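Local coordinates for protein carbonic anhydrase (Neosartorya fumigata, PDB 6LAC) that probably catalyses the reversible hydration of carbon dioxide to hydrogencarbonate and a proton, as a zinc-dependent lyase of the beta-class carbonic anhydrase family, at residues 60-63 / 67-70; 120-123 / 129-132; 96-101 / 113-118. The protein carries 1 engineered substitution. All coordinates share one frame; numbering follows the deposited sequence.

Contact 1 of 3, residues 60-63 / 67-70; sequences NMMV and SCKA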
loop_
_atom_site.group_PDB
_atom_site.type_symbol
_atom_site.label_atom_id
_atom_site.label_comp_id
_atom_site.label_asym_id
_atom_site.label_seq_id
_atom_site.Cartn_x
_atom_site.Cartn_y
_atom_site.Cartn_z
ATOM N N ASN A 60 5.834 -6.825 -0.265
ATOM C CA ASN A 60 6.679 -5.671 -0.684
ATOM C C ASN A 60 7.286 -5.994 -2.033
ATOM O O ASN A 60 8.497 -5.725 -2.277
ATOM C CB ASN A 60 7.715 -5.237 0.356
ATOM C CG ASN A 60 8.557 -6.330 0.965
ATOM O OD1 ASN A 60 8.183 -6.895 1.999
ATOM N ND2 ASN A 60 9.748 -6.584 0.417
ATOM N N MET A 61 6.494 -6.528 -2.946
ATOM C CA MET A 61 6.907 -6.867 -4.310
ATOM C C MET A 61 6.362 -5.889 -5.318
ATOM O O MET A 61 5.355 -5.229 -5.087
ATOM C CB MET A 61 6.450 -8.280 -4.697
ATOM C CG MET A 61 6.997 -9.363 -3.793
ATOM S SD MET A 61 6.561 -10.934 -4.545
ATOM C CE MET A 61 6.983 -11.994 -3.174
ATOM N N MET A 62 7.133 -5.729 -6.370
ATOM C CA MET A 62 6.658 -5.097 -7.617
ATOM C C MET A 62 6.709 -6.169 -8.701
ATOM O O MET A 62 7.767 -6.782 -8.975
ATOM C CB MET A 62 7.558 -3.924 -7.983
ATOM C CG MET A 62 7.577 -2.885 -6.906
ATOM S SD MET A 62 6.073 -1.943 -6.894
ATOM C CE MET A 62 6.628 -0.718 -8.100
ATOM N N VAL A 63 5.572 -6.429 -9.295
ATOM C CA VAL A 63 5.419 -7.541 -10.277
ATOM C C VAL A 63 4.979 -6.919 -11.600
ATOM O O VAL A 63 4.734 -5.685 -11.685
ATOM C CB VAL A 63 4.424 -8.582 -9.730
ATOM C CG1 VAL A 63 4.857 -9.143 -8.382
ATOM C CG2 VAL A 63 3.017 -8.038 -9.663
ATOM N N SER A 67 -0.842 -2.132 -11.717
ATOM C CA SER A 67 -0.685 -1.336 -10.474
ATOM C C SER A 67 0.788 -0.997 -10.261
ATOM O O SER A 67 1.157 0.175 -9.965
ATOM C CB SER A 67 -1.225 -2.052 -9.268
ATOM O OG SER A 67 -2.626 -1.971 -9.216
ATOM N N CYS A 68 1.631 -1.978 -10.434
ATOM C CA CYS A 68 3.044 -1.778 -10.080
ATOM C C CYS A 68 3.634 -0.821 -11.118
ATOM O O CYS A 68 4.277 0.145 -10.735
ATOM C CB CYS A 68 3.761 -3.111 -9.972
ATOM S SG CYS A 68 3.153 -4.196 -8.653
ATOM N N LYS A 69 3.290 -0.957 -12.389
ATOM C CA LYS A 69 3.758 -0.085 -13.485
ATOM C C LYS A 69 3.226 1.355 -13.361
ATOM O O LYS A 69 4.001 2.295 -13.546
ATOM C CB LYS A 69 3.381 -0.696 -14.837
ATOM C CG LYS A 69 4.106 -1.994 -15.120
ATOM C CD LYS A 69 3.788 -2.589 -16.468
ATOM C CE LYS A 69 4.451 -3.936 -16.641
ATOM N NZ LYS A 69 5.918 -3.797 -16.813
ATOM N N ALA A 70 1.926 1.557 -13.123
ATOM C CA ALA A 70 1.331 2.900 -12.979
ATOM C C ALA A 70 1.880 3.615 -11.733
ATOM O O ALA A 70 1.922 4.849 -11.693
ATOM C CB ALA A 70 -0.183 2.857 -12.927
#
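Cys68, in the first turn of helix 66-77, packs back against the loop that leads into that helix, meeting Met62 and Val63 in a short-range, partly buried contact. Its side chain points at the loop and is held there by a hydrogen bond to sulfur: Val63 N donates to Cys68 SG over 3.4 Å, nearly straight with an N-H...S angle of 170°. The neighbouring methylene fits just as closely on the loop backbone, Cys68 CB lying 3.2 Å from Val63 O. Met62 folds over the same cysteine. Bends at chi2 (-75°) and chi3 (-88°) curl its thioether round, so that Met62 SD rests 4.0 Å from Cys68 CB while Met62 CE reaches to 3.6 Å from Cys68 O. One branch of Val63 adds to the apolar cover: Val63 CG2 sits 4.0 Å from Cys68 SG, although the valine side chain sets out away from the helix. The cysteine is thus held by one polar bond and by apolar contacts from two consecutive loop residues. Around this join, Met62 also touches Ile32 of strand 29-34 and Tyr55 of strand 52-57, and its backbone N donates a hydrogen bond to Gln142 OE1 of helix 127-148. Val63 leans on Trp107 at the start of helix 107-117, and beyond Cys68 lies Ser67 of the second subunit, placing the helix start at the dimer interface.

Contact 2 of 3, residues 120-123 / 129-132; sequences RTLD and ERDR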
loop_
_atom_site.group_PDB
_atom_site.type_symbol
_atom_site.label_atom_id
_atom_site.label_comp_id
_atom_site.label_asym_id
_atom_site.label_seq_id
_atom_site.Cartn_x
_atom_site.Cartn_y
_atom_site.Cartn_z
ATOM N N ARG A 120 20.410 -23.647 -1.181
ATOM C CA ARG A 120 21.547 -24.069 -0.316
ATOM C C ARG A 120 21.718 -23.081 0.839
ATOM O O ARG A 120 21.965 -23.526 1.956
ATOM C CB ARG A 120 22.838 -24.185 -1.124
ATOM C CG ARG A 120 22.793 -25.281 -2.175
ATOM C CD ARG A 120 24.195 -25.842 -2.404
ATOM N NE ARG A 120 24.192 -27.016 -3.278
ATOM C CZ ARG A 120 24.120 -26.964 -4.604
ATOM N NH1 ARG A 120 24.062 -25.792 -5.211
ATOM N NH2 ARG A 120 24.116 -28.079 -5.312
ATOM N N THR A 121 21.563 -21.777 0.588
ATOM C CA THR A 121 21.540 -20.757 1.661
ATOM C C THR A 121 20.410 -21.110 2.646
ATOM O O THR A 121 20.651 -21.219 3.860
ATOM C CB THR A 121 21.386 -19.335 1.112
ATOM O OG1 THR A 121 22.493 -18.994 0.274
ATOM C CG2 THR A 121 21.306 -18.314 2.218
ATOM N N LEU A 122 19.193 -21.279 2.138
ATOM C CA LEU A 122 18.021 -21.471 3.024
ATOM C C LEU A 122 18.180 -22.779 3.806
ATOM O O LEU A 122 17.898 -22.774 4.998
ATOM C CB LEU A 122 16.750 -21.484 2.169
ATOM C CG LEU A 122 16.437 -20.139 1.506
ATOM C CD1 LEU A 122 15.266 -20.262 0.554
ATOM C CD2 LEU A 122 16.165 -19.074 2.538
ATOM N N ASP A 123 18.652 -23.833 3.135
ATOM C CA ASP A 123 18.804 -25.187 3.741
ATOM C C ASP A 123 19.824 -25.151 4.889
ATOM O O ASP A 123 19.750 -26.030 5.752
ATOM C CB ASP A 123 19.132 -26.220 2.662
ATOM C CG ASP A 123 17.915 -26.655 1.852
ATOM O OD1 ASP A 123 16.798 -26.284 2.244
ATOM O OD2 ASP A 123 18.084 -27.324 0.814
ATOM N N GLU A 129 15.030 -18.396 11.531
ATOM C CA GLU A 129 16.220 -17.799 10.860
ATOM C C GLU A 129 16.095 -17.966 9.348
ATOM O O GLU A 129 16.505 -17.084 8.610
ATOM C CB GLU A 129 17.525 -18.429 11.367
ATOM C CG GLU A 129 17.950 -17.944 12.745
ATOM C CD GLU A 129 18.204 -16.452 12.866
ATOM O OE1 GLU A 129 17.514 -15.813 13.662
ATOM O OE2 GLU A 129 19.089 -15.922 12.140
ATOM N N ARG A 130 15.586 -19.077 8.853
ATOM C CA ARG A 130 15.356 -19.276 7.428
ATOM C C ARG A 130 14.360 -18.216 6.888
ATOM O O ARG A 130 14.555 -17.692 5.803
ATOM C CB ARG A 130 14.865 -20.700 7.180
ATOM C CG ARG A 130 14.715 -21.027 5.711
ATOM C CD ARG A 130 14.243 -22.457 5.535
ATOM N NE ARG A 130 15.223 -23.404 6.080
ATOM C CZ ARG A 130 15.021 -24.717 6.160
ATOM N NH1 ARG A 130 13.872 -25.223 5.757
ATOM N NH2 ARG A 130 15.952 -25.505 6.670
ATOM N N ASP A 131 13.275 -18.000 7.595
ATOM C CA ASP A 131 12.231 -17.026 7.178
ATOM C C ASP A 131 12.874 -15.650 7.157
ATOM O O ASP A 131 12.590 -14.884 6.169
ATOM C CB ASP A 131 11.079 -17.009 8.153
ATOM C CG ASP A 131 10.171 -18.200 7.970
ATOM O OD1 ASP A 131 10.142 -18.814 6.897
ATOM O OD2 ASP A 131 9.375 -18.404 8.913
ATOM N N ARG A 132 13.764 -15.316 8.054
ATOM C CA ARG A 132 14.434 -14.002 8.055
ATOM C C ARG A 132 15.299 -13.880 6.807
ATOM O O ARG A 132 15.323 -12.824 6.188
ATOM C CB ARG A 132 15.277 -13.856 9.316
ATOM C CG ARG A 132 14.444 -13.671 10.570
ATOM C CD ARG A 132 15.278 -13.620 11.809
ATOM N NE ARG A 132 15.864 -12.339 12.031
ATOM C CZ ARG A 132 15.288 -11.332 12.707
ATOM N NH1 ARG A 132 14.057 -11.411 13.196
ATOM N NH2 ARG A 132 15.964 -10.237 12.869
#
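Arg130, in the first turn of helix 127-148, lays its side chain across Leu122 and Asp123 of helix 119-123. Its CG is anti to the backbone N (chi1 -175°), which extends the chain from its helix toward Leu122; a bend at chi3 (-62°) then turns the guanidinium toward Leu122 O. The aliphatic part meets the leucine at about a right angle, Arg130 CG lying 4.0 Å from Leu122 CD2. That same methyl, Leu122 CD2, lies 3.9 Å from Arg130 O, so the leucine branch touches both side chain and backbone of the arginine. Farther out, Arg130 NE makes a weak hydrogen bond of 3.0 Å to Leu122 O; the 121° angle at its hydrogen shows how far it is from straight, and the carbonyl approaches the guanidinium obliquely. The stronger polar partner of this group is Leu125 O in the connecting link, bound by Arg130 NH2. The Asp123 carboxylate acts by charge alone: Asp123 OD1 lies 4.6 Å from Arg130 NH2 and well out of the guanidinium plane. The carbonyl of the same residue comes nearer, Asp123 O being 3.9 Å from Arg130 NH2. Next along the helix, Asp131 and Arg132 turn to other parts of the fold, Asp131 OD1 accepting from Gly97 N and Arg132 forming a salt bridge with Asp169 of strand 162-169. Away from the annotated sites, this contact joins two consecutive helices across the short link that connects them, and Leu122 continues along helix 127-148 onto Leu134 and Leu137.

Contact 3 of 3, residues 96-101 / 113-118; sequences SGEVNA and TLRSTH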
loop_
_atom_site.group_PDB
_atom_site.type_symbol
_atom_site.label_atom_id
_atom_site.label_comp_id
_atom_site.label_asym_id
_atom_site.label_seq_id
_atom_site.Cartn_x
_atom_site.Cartn_y
_atom_site.Cartn_z
ATOM N N SER A 96 7.720 -16.178 3.596
ATOM C CA SER A 96 7.949 -17.106 4.725
ATOM C C SER A 96 7.641 -18.515 4.263
ATOM O O SER A 96 6.924 -18.704 3.280
ATOM C CB SER A 96 7.178 -16.778 5.980
ATOM O OG SER A 96 5.914 -17.412 6.033
ATOM N N GLY A 97 8.196 -19.467 5.003
ATOM C CA GLY A 97 7.895 -20.898 4.848
ATOM C C GLY A 97 8.228 -21.403 3.470
ATOM O O GLY A 97 9.143 -20.835 2.793
ATOM N N GLU A 98 7.495 -22.438 3.043
ATOM C CA GLU A 98 7.797 -23.246 1.829
ATOM C C GLU A 98 6.618 -23.201 0.852
ATOM O O GLU A 98 6.851 -23.545 -0.307
ATOM C CB GLU A 98 8.154 -24.682 2.228
ATOM C CG GLU A 98 9.443 -24.793 3.019
ATOM C CD GLU A 98 10.695 -24.433 2.232
ATOM O OE1 GLU A 98 10.628 -24.392 0.973
ATOM O OE2 GLU A 98 11.733 -24.191 2.876
ATOM N N VAL A 99 5.425 -22.777 1.296
ATOM C CA VAL A 99 4.160 -22.724 0.494
ATOM C C VAL A 99 3.174 -21.764 1.172
ATOM O O VAL A 99 3.288 -21.617 2.398
ATOM C CB VAL A 99 3.501 -24.113 0.353
ATOM C CG1 VAL A 99 2.793 -24.263 -0.985
ATOM C CG2 VAL A 99 4.461 -25.273 0.585
ATOM N N ASN A 100 2.254 -21.153 0.398
ATOM C CA ASN A 100 0.952 -20.584 0.870
ATOM C C ASN A 100 -0.079 -20.587 -0.273
ATOM O O ASN A 100 0.100 -19.796 -1.232
ATOM C CB ASN A 100 1.079 -19.167 1.445
ATOM C CG ASN A 100 -0.216 -18.678 2.070
ATOM O OD1 ASN A 100 -1.279 -18.762 1.460
ATOM N ND2 ASN A 100 -0.152 -18.193 3.299
ATOM N N ALA A 101 -1.148 -21.390 -0.149
ATOM C CA ALA A 101 -2.127 -21.710 -1.223
ATOM C C ALA A 101 -2.937 -20.474 -1.643
ATOM O O ALA A 101 -3.306 -20.383 -2.831
ATOM C CB ALA A 101 -3.049 -22.820 -0.775
ATOM N N THR A 113 10.748 -19.136 -7.020
ATOM C CA THR A 113 12.069 -18.866 -7.585
ATOM C C THR A 113 13.094 -18.457 -6.521
ATOM O O THR A 113 14.236 -18.885 -6.620
ATOM C CB THR A 113 11.969 -17.829 -8.687
ATOM O OG1 THR A 113 11.341 -18.511 -9.763
ATOM C CG2 THR A 113 13.313 -17.293 -9.104
ATOM N N LEU A 114 12.751 -17.620 -5.531
ATOM C CA LEU A 114 13.703 -17.319 -4.440
ATOM C C LEU A 114 14.137 -18.614 -3.787
ATOM O O LEU A 114 15.303 -18.777 -3.489
ATOM C CB LEU A 114 13.086 -16.441 -3.356
ATOM C CG LEU A 114 13.012 -14.968 -3.653
ATOM C CD1 LEU A 114 12.286 -14.307 -2.483
ATOM C CD2 LEU A 114 14.402 -14.388 -3.866
ATOM N N ARG A 115 13.154 -19.428 -3.404
ATOM C CA ARG A 115 13.434 -20.647 -2.627
ATOM C C ARG A 115 14.337 -21.568 -3.445
ATOM O O ARG A 115 15.183 -22.211 -2.844
ATOM C CB ARG A 115 12.132 -21.318 -2.190
ATOM C CG ARG A 115 11.383 -20.517 -1.128
ATOM C CD ARG A 115 10.260 -21.201 -0.361
ATOM N NE ARG A 115 9.063 -20.955 -1.110
ATOM C CZ ARG A 115 8.001 -20.196 -0.808
ATOM N NH1 ARG A 115 7.905 -19.617 0.390
ATOM N NH2 ARG A 115 7.017 -20.020 -1.688
ATOM N N SER A 116 14.105 -21.714 -4.755
ATOM C CA SER A 116 14.922 -22.634 -5.597
ATOM C C SER A 116 16.297 -22.014 -5.860
ATOM O O SER A 116 17.309 -22.708 -5.706
ATOM C CB SER A 116 14.201 -23.014 -6.857
ATOM O OG SER A 116 13.880 -21.890 -7.655
ATOM N N THR A 117 16.362 -20.730 -6.222
ATOM C CA THR A 117 17.638 -20.031 -6.513
ATOM C C THR A 117 18.533 -20.112 -5.267
ATOM O O THR A 117 19.751 -20.375 -5.405
ATOM C CB THR A 117 17.376 -18.593 -6.970
ATOM O OG1 THR A 117 16.520 -18.665 -8.109
ATOM C CG2 THR A 117 18.641 -17.811 -7.248
ATOM N N HIS A 118 17.991 -19.866 -4.069
ATOM C CA HIS A 118 18.770 -19.753 -2.817
ATOM C C HIS A 118 18.615 -20.969 -1.902
ATOM O O HIS A 118 18.811 -20.813 -0.726
ATOM C CB HIS A 118 18.410 -18.418 -2.130
ATOM C CG HIS A 118 18.627 -17.231 -3.002
ATOM N ND1 HIS A 118 19.890 -16.788 -3.370
ATOM C CD2 HIS A 118 17.752 -16.444 -3.658
ATOM C CE1 HIS A 118 19.777 -15.724 -4.140
ATOM N NE2 HIS A 118 18.457 -15.504 -4.368
#
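Arg115 reaches from helix 107-117 to the loop at Ser96, Gly97 and Glu98 in a surface contact. Arg115 NH1 donates a hydrogen bond to Gly97 O over 3.0 Å with an angle of 143° at the hydrogen. The donor stands above the carbonyl plane, 59° out of it, and the oxygen is itself tilted from the guanidinium plane, a distinctly bent approach. Ser96 O lies near the same edge of the group, 3.2 Å from Arg115 NH1. Packing of the backbone over one face of the guanidinium is the second kind of contact: Glu98 O and Val99 N lie there, Glu98 O being 3.4 Å above the plane and offset toward the rim. The loop backbone therefore wraps an edge and a face of the same group. A bend at chi3 swings the guanidinium out of line with the aliphatic chain and onto this curve. Electrostatics come third and are looser. Glu98 folds back at chi2, so that its carboxylate passes obliquely across the arginine chain, with Glu98 OE1 3.5 Å from Arg115 CD. Its charge lies farther off, Glu98 OE1 being 4.3 Å from Arg115 NE and well out of the guanidinium plane; the carboxylate and guanidinium planes are turned 50° from each other. The salt bridge of this arginine is made within its own helix, from Arg115 NH2 to Asp112. The loop follows the zinc ligands His89 and Cys92, and the side chain of Ser96 is about 8 Å from the zinc ion. An arginine that hydrogen-bonds a main-chain carbonyl and packs on the loop backbone here ties helix 107-117 to the segment downstream of the metal site of a beta-class carbonic anhydrase.

Along the chain the contacts come in series: contact 1, then contact 3, then contact 2. Contacts 2 and 3 are neighbours, their centres 10 Å apart, on the same side of the chain's centre. They meet directly where Leu122 CD1 packs 3.7 Å from Arg115 CA, and helix 119-123 follows helix 107-117 after a break at His118. Contact 1 stands apart, its centre 25 Å from that of contact 2 and 20 Å from that of contact 3. Helix 127-148 supplies a segment of contact 2 and touches contacts 1 and 3; helix 107-117 supplies one of contact 3 and touches contacts 1 and 2. These helices are thereby joined to the loops after strands 52-57 and 83-89.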